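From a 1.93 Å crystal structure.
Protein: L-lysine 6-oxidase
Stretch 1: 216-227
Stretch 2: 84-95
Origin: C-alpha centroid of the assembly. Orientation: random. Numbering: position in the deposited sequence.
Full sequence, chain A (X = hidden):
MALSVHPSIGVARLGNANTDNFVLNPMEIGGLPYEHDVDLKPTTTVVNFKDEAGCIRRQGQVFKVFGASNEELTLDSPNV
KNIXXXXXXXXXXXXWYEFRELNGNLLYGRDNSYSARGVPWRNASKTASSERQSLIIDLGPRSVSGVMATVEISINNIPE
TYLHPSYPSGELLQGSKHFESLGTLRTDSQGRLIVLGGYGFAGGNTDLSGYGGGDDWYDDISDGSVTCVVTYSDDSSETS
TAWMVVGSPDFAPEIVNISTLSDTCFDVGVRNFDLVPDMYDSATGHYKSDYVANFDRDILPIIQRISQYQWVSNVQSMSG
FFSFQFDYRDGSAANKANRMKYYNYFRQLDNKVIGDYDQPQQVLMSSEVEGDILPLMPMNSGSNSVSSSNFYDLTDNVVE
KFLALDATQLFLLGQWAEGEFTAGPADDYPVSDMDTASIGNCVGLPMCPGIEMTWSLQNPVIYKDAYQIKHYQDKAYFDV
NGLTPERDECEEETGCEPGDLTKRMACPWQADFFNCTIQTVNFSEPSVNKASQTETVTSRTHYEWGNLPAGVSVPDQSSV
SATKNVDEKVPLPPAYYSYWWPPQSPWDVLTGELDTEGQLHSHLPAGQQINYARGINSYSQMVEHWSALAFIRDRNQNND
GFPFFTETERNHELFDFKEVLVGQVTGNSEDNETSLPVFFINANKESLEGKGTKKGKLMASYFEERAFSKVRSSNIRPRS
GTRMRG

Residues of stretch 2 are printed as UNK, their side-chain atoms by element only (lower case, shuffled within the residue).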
ATOM      1  N   ASP A 216       3.250   3.446  16.619  1.00 22.40           N
ATOM      2  CA  ASP A 216       4.213   4.529  16.804  1.00 24.88           C
ATOM      3  C   ASP A 216       3.616   5.837  16.238  1.00 25.11           C
ATOM      4  O   ASP A 216       4.280   6.649  15.540  1.00 25.69           O
ATOM      5  CB  ASP A 216       5.591   4.132  16.168  1.00 26.22           C
ATOM      6  CG  ASP A 216       6.758   4.990  16.649  1.00 28.19           C
ATOM      7  OD1 ASP A 216       6.697   5.638  17.719  1.00 29.64           O
ATOM      8  OD2 ASP A 216       7.813   4.960  15.975  1.00 30.37           O
ATOM      9  N   TRP A 217       2.333   6.013  16.569  1.00 24.61           N
ATOM     10  CA  TRP A 217       1.575   7.220  16.281  1.00 21.37           C
ATOM     11  C   TRP A 217       1.174   7.917  17.554  1.00 20.63           C
ATOM     12  O   TRP A 217       0.947   7.297  18.651  1.00 20.87           O
ATOM     13  CB  TRP A 217       0.267   6.880  15.479  1.00 20.19           C
ATOM     14  CG  TRP A 217       0.521   6.993  14.039  1.00 22.41           C
ATOM     15  CD1 TRP A 217       1.176   6.087  13.277  1.00 23.14           C
ATOM     16  CD2 TRP A 217       0.241   8.098  13.179  1.00 23.69           C
ATOM     17  NE1 TRP A 217       1.314   6.550  12.004  1.00 24.67           N
ATOM     18  CE2 TRP A 217       0.759   7.786  11.918  1.00 23.47           C
ATOM     19  CE3 TRP A 217      -0.378   9.330  13.351  1.00 22.90           C
ATOM     20  CZ2 TRP A 217       0.643   8.647  10.836  1.00 23.16           C
ATOM     21  CZ3 TRP A 217      -0.473  10.160  12.283  1.00 20.20           C
ATOM     22  CH2 TRP A 217       0.007   9.822  11.053  1.00 20.83           C
ATOM     23  N   TYR A 218       0.970   9.229  17.404  1.00 20.71           N
ATOM     24  CA  TYR A 218       0.716  10.111  18.547  1.00 18.53           C
ATOM     25  C   TYR A 218      -0.223  11.237  18.178  1.00 18.44           C
ATOM     26  O   TYR A 218      -0.205  11.675  17.045  1.00 20.99           O
ATOM     27  CB  TYR A 218       2.069  10.743  19.048  1.00 21.48           C
ATOM     28  CG  TYR A 218       3.060   9.684  19.369  1.00 20.39           C
ATOM     29  CD1 TYR A 218       3.125   9.120  20.634  1.00 23.22           C
ATOM     30  CD2 TYR A 218       3.867   9.172  18.363  1.00 23.82           C
ATOM     31  CE1 TYR A 218       3.995   8.068  20.882  1.00 24.25           C
ATOM     32  CE2 TYR A 218       4.693   8.109  18.599  1.00 24.78           C
ATOM     33  CZ  TYR A 218       4.748   7.568  19.842  1.00 25.23           C
ATOM     34  OH  TYR A 218       5.614   6.514  19.971  1.00 27.73           O
ATOM     35  N   ASP A 219      -0.960  11.719  19.157  1.00 18.87           N
ATOM     36  CA  ASP A 219      -1.660  12.983  19.037  1.00 19.81           C
ATOM     37  C   ASP A 219      -1.423  13.815  20.280  1.00 20.37           C
ATOM     38  O   ASP A 219      -0.709  13.356  21.166  1.00 19.51           O
ATOM     39  CB  ASP A 219      -3.139  12.737  18.678  1.00 18.31           C
ATOM     40  CG  ASP A 219      -4.008  12.211  19.831  1.00 16.78           C
ATOM     41  OD1 ASP A 219      -3.688  12.368  21.005  1.00 18.70           O
ATOM     42  OD2 ASP A 219      -5.087  11.664  19.533  1.00 18.10           O
ATOM     43  N   ASP A 220      -2.037  15.012  20.345  1.00 16.90           N
ATOM     44  CA  ASP A 220      -1.776  15.950  21.394  1.00 18.66           C
ATOM     45  C   ASP A 220      -3.007  16.221  22.221  1.00 18.65           C
ATOM     46  O   ASP A 220      -3.064  17.168  22.958  1.00 19.19           O
ATOM     47  CB  ASP A 220      -1.096  17.238  20.906  1.00 18.97           C
ATOM     48  CG  ASP A 220      -1.953  18.095  20.002  1.00 22.92           C
ATOM     49  OD1 ASP A 220      -3.130  17.754  19.719  1.00 21.91           O
ATOM     50  OD2 ASP A 220      -1.355  19.075  19.495  1.00 20.57           O
ATOM     51  N   ILE A 221      -3.956  15.295  22.148  1.00 17.97           N
ATOM     52  CA  ILE A 221      -4.991  15.173  23.172  1.00 16.84           C
ATOM     53  C   ILE A 221      -4.302  14.909  24.483  1.00 19.00           C
ATOM     54  O   ILE A 221      -3.228  14.334  24.478  1.00 18.93           O
ATOM     55  CB  ILE A 221      -5.968  14.004  22.811  1.00 17.85           C
ATOM     56  CG1 ILE A 221      -6.798  14.328  21.566  1.00 18.50           C
ATOM     57  CG2 ILE A 221      -6.852  13.598  23.992  1.00 18.15           C
ATOM     58  CD1 ILE A 221      -7.906  15.382  21.847  1.00 19.40           C
ATOM     59  N   SER A 222      -4.918  15.328  25.593  1.00 17.73           N
ATOM     60  CA  SER A 222      -4.420  15.009  26.916  1.00 20.40           C
ATOM     61  C   SER A 222      -5.518  15.189  27.929  1.00 19.32           C
ATOM     62  O   SER A 222      -6.603  15.754  27.648  1.00 19.06           O
ATOM     63  CB  SER A 222      -3.256  15.932  27.310  1.00 20.68           C
ATOM     64  OG  SER A 222      -3.715  17.247  27.527  1.00 19.95           O
ATOM     65  N   ASP A 223      -5.259  14.713  29.122  1.00 16.23           N
ATOM     66  CA  ASP A 223      -6.086  15.042  30.282  1.00 16.87           C
ATOM     67  C   ASP A 223      -5.238  14.925  31.559  1.00 17.43           C
ATOM     68  O   ASP A 223      -4.145  14.337  31.505  1.00 18.51           O
ATOM     69  CB  ASP A 223      -7.289  14.065  30.388  1.00 15.13           C
ATOM     70  CG  ASP A 223      -6.894  12.672  30.813  1.00 15.89           C
ATOM     71  OD1 ASP A 223      -6.499  11.895  29.933  1.00 16.15           O
ATOM     72  OD2 ASP A 223      -7.041  12.340  32.044  1.00 17.16           O
ATOM     73  N   GLY A 224      -5.728  15.497  32.652  1.00 17.19           N
ATOM     74  CA  GLY A 224      -5.028  15.416  33.923  1.00 18.80           C
ATOM     75  C   GLY A 224      -5.496  16.299  35.020  1.00 18.62           C
ATOM     76  O   GLY A 224      -6.567  16.878  34.977  1.00 18.85           O
ATOM     77  N   SER A 225      -4.673  16.379  36.077  1.00 17.73           N
ATOM     78  CA  SER A 225      -5.087  16.927  37.304  1.00 15.92           C
ATOM     79  C   SER A 225      -4.907  18.417  37.350  1.00 17.25           C
ATOM     80  O   SER A 225      -3.958  18.979  36.737  1.00 18.25           O
ATOM     81  CB  SER A 225      -4.235  16.335  38.450  1.00 18.25           C
ATOM     82  OG  SER A 225      -2.847  16.543  38.200  1.00 19.82           O
ATOM     83  N   VAL A 226      -5.780  19.034  38.135  1.00 16.25           N
ATOM     84  CA  VAL A 226      -5.733  20.455  38.409  1.00 18.11           C
ATOM     85  C   VAL A 226      -5.594  20.561  39.908  1.00 18.79           C
ATOM     86  O   VAL A 226      -6.426  20.044  40.611  1.00 18.98           O
ATOM     87  CB  VAL A 226      -6.969  21.242  37.935  1.00 17.65           C
ATOM     88  CG1 VAL A 226      -6.921  22.723  38.334  1.00 19.17           C
ATOM     89  CG2 VAL A 226      -7.052  21.143  36.421  1.00 19.88           C
ATOM     90  N   THR A 227      -4.578  21.312  40.359  1.00 18.85           N
ATOM     91  CA  THR A 227      -4.426  21.618  41.795  1.00 18.61           C
ATOM     92  C   THR A 227      -4.363  23.112  42.006  1.00 17.67           C
ATOM     93  O   THR A 227      -3.683  23.793  41.289  1.00 17.82           O
ATOM     94  CB  THR A 227      -3.136  20.944  42.380  1.00 19.72           C
ATOM     95  OG1 THR A 227      -3.199  19.560  42.101  1.00 21.64           O
ATOM     96  CG2 THR A 227      -3.071  21.116  43.935  1.00 23.05           C
ATOM     97  N   UNK A  84      -2.088  29.618  43.171  1.00 18.67           N
ATOM     98  CA  UNK A  84      -1.180  28.946  42.278  1.00 21.45           C
ATOM     99  C   UNK A  84      -1.864  27.703  41.792  1.00 20.52           C
ATOM    100  O   UNK A  84      -2.315  26.886  42.582  1.00 21.93           O
ATOM    101  c   UNK A  84       1.120  28.102  41.941  1.00 26.26           C
ATOM    102  c   UNK A  84       2.515  27.947  42.551  1.00 32.10           C
ATOM    103  o   UNK A  84       2.625  27.646  43.761  1.00 32.99           O
ATOM    104  o   UNK A  84       3.469  28.154  41.795  1.00 32.03           O
ATOM    105  c   UNK A  84       0.101  28.554  42.959  1.00 22.30           C
ATOM    106  N   UNK A  85      -1.905  27.578  40.487  1.00 20.05           N
ATOM    107  CA  UNK A  85      -2.568  26.464  39.876  1.00 20.34           C
ATOM    108  C   UNK A  85      -1.483  25.606  39.298  1.00 19.82           C
ATOM    109  O   UNK A  85      -0.600  26.122  38.643  1.00 22.69           O
ATOM    110  c   UNK A  85      -8.456  27.918  40.150  1.00 19.92           C
ATOM    111  c   UNK A  85      -6.450  28.999  39.618  1.00 19.78           C
ATOM    112  n   UNK A  85      -5.526  29.986  39.384  1.00 21.74           N
ATOM    113  c   UNK A  85      -4.343  29.390  39.035  1.00 19.59           C
ATOM    114  c   UNK A  85      -7.778  29.091  39.998  1.00 18.53           C
ATOM    115  c   UNK A  85      -4.463  28.030  39.076  1.00 18.81           C
ATOM    116  c   UNK A  85      -3.443  27.012  38.719  1.00 20.31           C
ATOM    117  c   UNK A  85      -6.517  26.570  39.611  1.00 18.22           C
ATOM    118  c   UNK A  85      -7.819  26.666  39.956  1.00 20.68           C
ATOM    119  c   UNK A  85      -5.792  27.757  39.449  1.00 20.81           C
ATOM    120  N   UNK A  86      -1.564  24.289  39.498  1.00 20.28           N
ATOM    121  CA  UNK A  86      -0.643  23.366  38.951  1.00 20.08           C
ATOM    122  C   UNK A  86      -1.434  22.350  38.176  1.00 19.62           C
ATOM    123  O   UNK A  86      -2.325  21.688  38.702  1.00 19.65           O
ATOM    124  c   UNK A  86       1.062  21.718  39.544  1.00 22.30           C
ATOM    125  c   UNK A  86       0.181  22.701  40.077  1.00 20.95           C
ATOM    126  o   UNK A  86       0.960  23.730  40.699  1.00 21.51           O
ATOM    127  N   UNK A  87      -1.154  22.280  36.893  1.00 18.64           N
ATOM    128  CA  UNK A  87      -1.882  21.367  36.023  1.00 18.80           C
ATOM    129  C   UNK A  87      -0.955  20.372  35.415  1.00 19.96           C
ATOM    130  O   UNK A  87       0.105  20.732  34.782  1.00 20.21           O
ATOM    131  c   UNK A  87      -3.512  23.191  35.488  1.00 18.13           C
ATOM    132  c   UNK A  87      -2.590  22.152  34.897  1.00 17.68           C
ATOM    133  c   UNK A  87      -3.321  21.168  33.986  1.00 18.76           C
ATOM    134  N   UNK A  88      -1.306  19.106  35.584  1.00 19.08           N
ATOM    135  CA  UNK A  88      -0.512  18.066  35.017  1.00 18.71           C
ATOM    136  C   UNK A  88      -1.284  17.239  33.963  1.00 17.41           C
ATOM    137  O   UNK A  88      -2.063  16.369  34.303  1.00 17.88           O
ATOM    138  c   UNK A  88       1.547  15.864  34.410  1.00 22.19           C
ATOM    139  n   UNK A  88       1.754  15.282  36.508  1.00 22.15           N
ATOM    140  c   UNK A  88       1.092  16.154  35.646  1.00 21.26           C
ATOM    141  c   UNK A  88       0.063  17.145  36.130  1.00 20.72           C
ATOM    142  c   UNK A  88       2.580  14.525  35.814  1.00 22.63           C
ATOM    143  n   UNK A  88       2.517  14.888  34.546  1.00 24.59           N
ATOM    144  N   UNK A  89      -1.042  17.525  32.696  1.00 18.07           N
ATOM    145  CA  UNK A  89      -1.721  16.865  31.590  1.00 19.50           C
ATOM    146  C   UNK A  89      -0.781  15.809  31.021  1.00 20.81           C
ATOM    147  O   UNK A  89       0.444  16.003  31.037  1.00 21.34           O
ATOM    148  c   UNK A  89      -4.120  18.740  31.595  1.00 20.68           C
ATOM    149  c   UNK A  89      -2.867  19.108  30.847  1.00 19.52           C
ATOM    150  c   UNK A  89      -3.184  19.944  29.580  1.00 19.02           C
ATOM    151  c   UNK A  89      -2.000  17.896  30.489  1.00 19.34           C
ATOM    152  N   UNK A  90      -1.317  14.714  30.511  1.00 18.49           N
ATOM    153  CA  UNK A  90      -0.536  13.682  29.815  1.00 17.98           C
ATOM    154  C   UNK A  90      -1.394  12.944  28.800  1.00 19.09           C
ATOM    155  O   UNK A  90      -2.637  13.035  28.814  1.00 17.11           O
ATOM    156  c   UNK A  90       0.062  12.655  30.801  1.00 19.44           C
ATOM    157  N   UNK A  91      -0.728  12.299  27.846  1.00 17.41           N
ATOM    158  CA  UNK A  91      -1.422  11.472  26.896  1.00 18.17           C
ATOM    159  C   UNK A  91      -0.852  10.117  27.019  1.00 17.78           C
ATOM    160  O   UNK A  91       0.332   9.885  26.627  1.00 19.12           O
ATOM    161  c   UNK A  91      -1.809  11.215  24.397  1.00 20.14           C
ATOM    162  n   UNK A  91      -2.361  11.905  23.452  1.00 19.21           N
ATOM    163  o   UNK A  91      -1.695   9.993  24.332  1.00 20.77           O
ATOM    164  c   UNK A  91      -1.194  12.038  25.499  1.00 16.89           C
ATOM    165  N   UNK A  92      -1.677   9.187  27.472  1.00 18.51           N
ATOM    166  CA  UNK A  92      -1.224   7.793  27.636  1.00 16.74           C
ATOM    167  C   UNK A  92      -1.657   6.887  26.532  1.00 19.10           C
ATOM    168  O   UNK A  92      -1.506   5.646  26.662  1.00 20.02           O
ATOM    169  c   UNK A  92      -0.992   6.984  32.662  1.00 20.86           C
ATOM    170  n   UNK A  92      -1.695   6.152  33.676  1.00 20.20           N
ATOM    171  c   UNK A  92      -1.816   7.264  28.933  1.00 18.05           C
ATOM    172  c   UNK A  92      -1.718   6.918  31.331  1.00 19.04           C
ATOM    173  c   UNK A  92      -1.066   7.584  30.187  1.00 19.15           C
ATOM    174  N   UNK A  93      -2.220   7.439  25.441  1.00 17.19           N
ATOM    175  CA  UNK A  93      -2.880   6.614  24.478  1.00 17.71           C
ATOM    176  C   UNK A  93      -1.905   5.554  23.863  1.00 21.74           C
ATOM    177  O   UNK A  93      -2.291   4.441  23.605  1.00 19.95           O
ATOM    178  n   UNK A  93      -6.831  10.524  21.450  1.00 15.70           N
ATOM    179  c   UNK A  93      -6.142  10.035  22.655  1.00 17.59           C
ATOM    180  c   UNK A  93      -3.425   7.407  23.298  1.00 18.38           C
ATOM    181  c   UNK A  93      -5.024   9.035  22.351  1.00 17.62           C
ATOM    182  c   UNK A  93      -4.476   8.439  23.655  1.00 18.42           C
ATOM    183  N   UNK A  94      -0.703   5.979  23.504  1.00 20.44           N
ATOM    184  CA  UNK A  94       0.242   5.063  22.839  1.00 21.85           C
ATOM    185  C   UNK A  94       0.679   3.887  23.760  1.00 19.24           C
ATOM    186  O   UNK A  94       1.145   2.875  23.283  1.00 22.44           O
ATOM    187  c   UNK A  94       1.445   5.793  22.276  1.00 19.80           C
ATOM    188  N   UNK A  95       0.492   4.054  25.036  1.00 19.40           N
ATOM    189  CA  UNK A  95       0.839   3.084  26.048  1.00 19.62           C
ATOM    190  C   UNK A  95      -0.324   2.202  26.479  1.00 21.91           C
ATOM    191  O   UNK A  95      -0.110   1.252  27.227  1.00 20.76           O
ATOM    192  c   UNK A  95       1.353   3.842  27.249  1.00 19.57           C
TER
HETATM  193  O   HOH W   1      -2.281  18.990  39.387  1.00 22.09           O

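Position 84 carries three carbons, the third bearing two oxygens, and its CB, the side-chain atom nearest stretch 1, is still 6.3 Å from Thr-227 O; the terminal carboxylate after two methylenes makes it Glu-84. At position 85 one carbon leads to fused five- and six-membered rings holding eight carbons and one nitrogen, an indole, whose edge meets Val-226 CG1. This is Trp-85, with CE3 4.1 Å from Val-226 CG1.

Position 86 has one carbon carrying an oxygen and a carbon. Its CB lies 4.4 Å from Thr-227 CB on the same sheet face; the branching identifies Thr-86. Its backbone pairs with Thr-227 in both directions, Thr-86 N to Thr-227 O and Thr-227 N to Thr-86 O, each 2.8 Å. Position 87 shows three carbons forked at the first, facing Val-226: Val-87, with CG2 4.2 Å from Val-226 CG2.

At position 88 one carbon precedes a five-membered ring of three carbons and two nitrogens, an imidazole. CB lies 3.6 Å from Ser-225 OG, while the ring leads away; this is His-88. Four carbons forked at the second mark position 89, near Ser-222 and Gly-224, as Leu-89; its CD1 is 3.4 Å from Ser-222 OG. Gly-224 has no CB, and an ideal one would fall 1.7 Å from His-88 O; its bare CA instead sits 3.1 Å from that oxygen.

A single carbon at position 90 gives Ala-90, whose N donates to Asp-223 O at 3.0 Å and whose O accepts from Asp-223 N at 3.1 Å. Position 91 has two carbons, the second carrying one oxygen and one nitrogen. The nitrogen reaches Ile-221 O and Asp-219 OD1, both acceptors, as befits the amide of Asn-91: ND2 donates to Ile-221 O at 2.8 Å and, weakly, to Asp-219 OD1 at 2.8 Å.

Positions 92 and 93 both have four carbons in a row ending in nitrogen. The first makes no contact with stretch 1 and is Lys-92; the second reaches a carboxylate and is Lys-93, its NZ forming a salt bridge with Asp-219 OD2 at 2.8 Å. Position 94 has a lone CB, 3.7 Å from Tyr-218 CE1, and is Ala-94. Position 95 also has one carbon, out of reach of stretch 1: Ala-95.

The contact is thus an antiparallel strand pairing extended by side chains. Backbone hydrogen bonds hold the strands at alternate residue pairs, and a water bridges Thr-86 O, Ser-225 OG and Thr-227 OG1. Beyond the ladder, Asp-219 receives both Asn-91 and Lys-93.

Stretch 2, residues 84-95: EWTVHLANKKAA
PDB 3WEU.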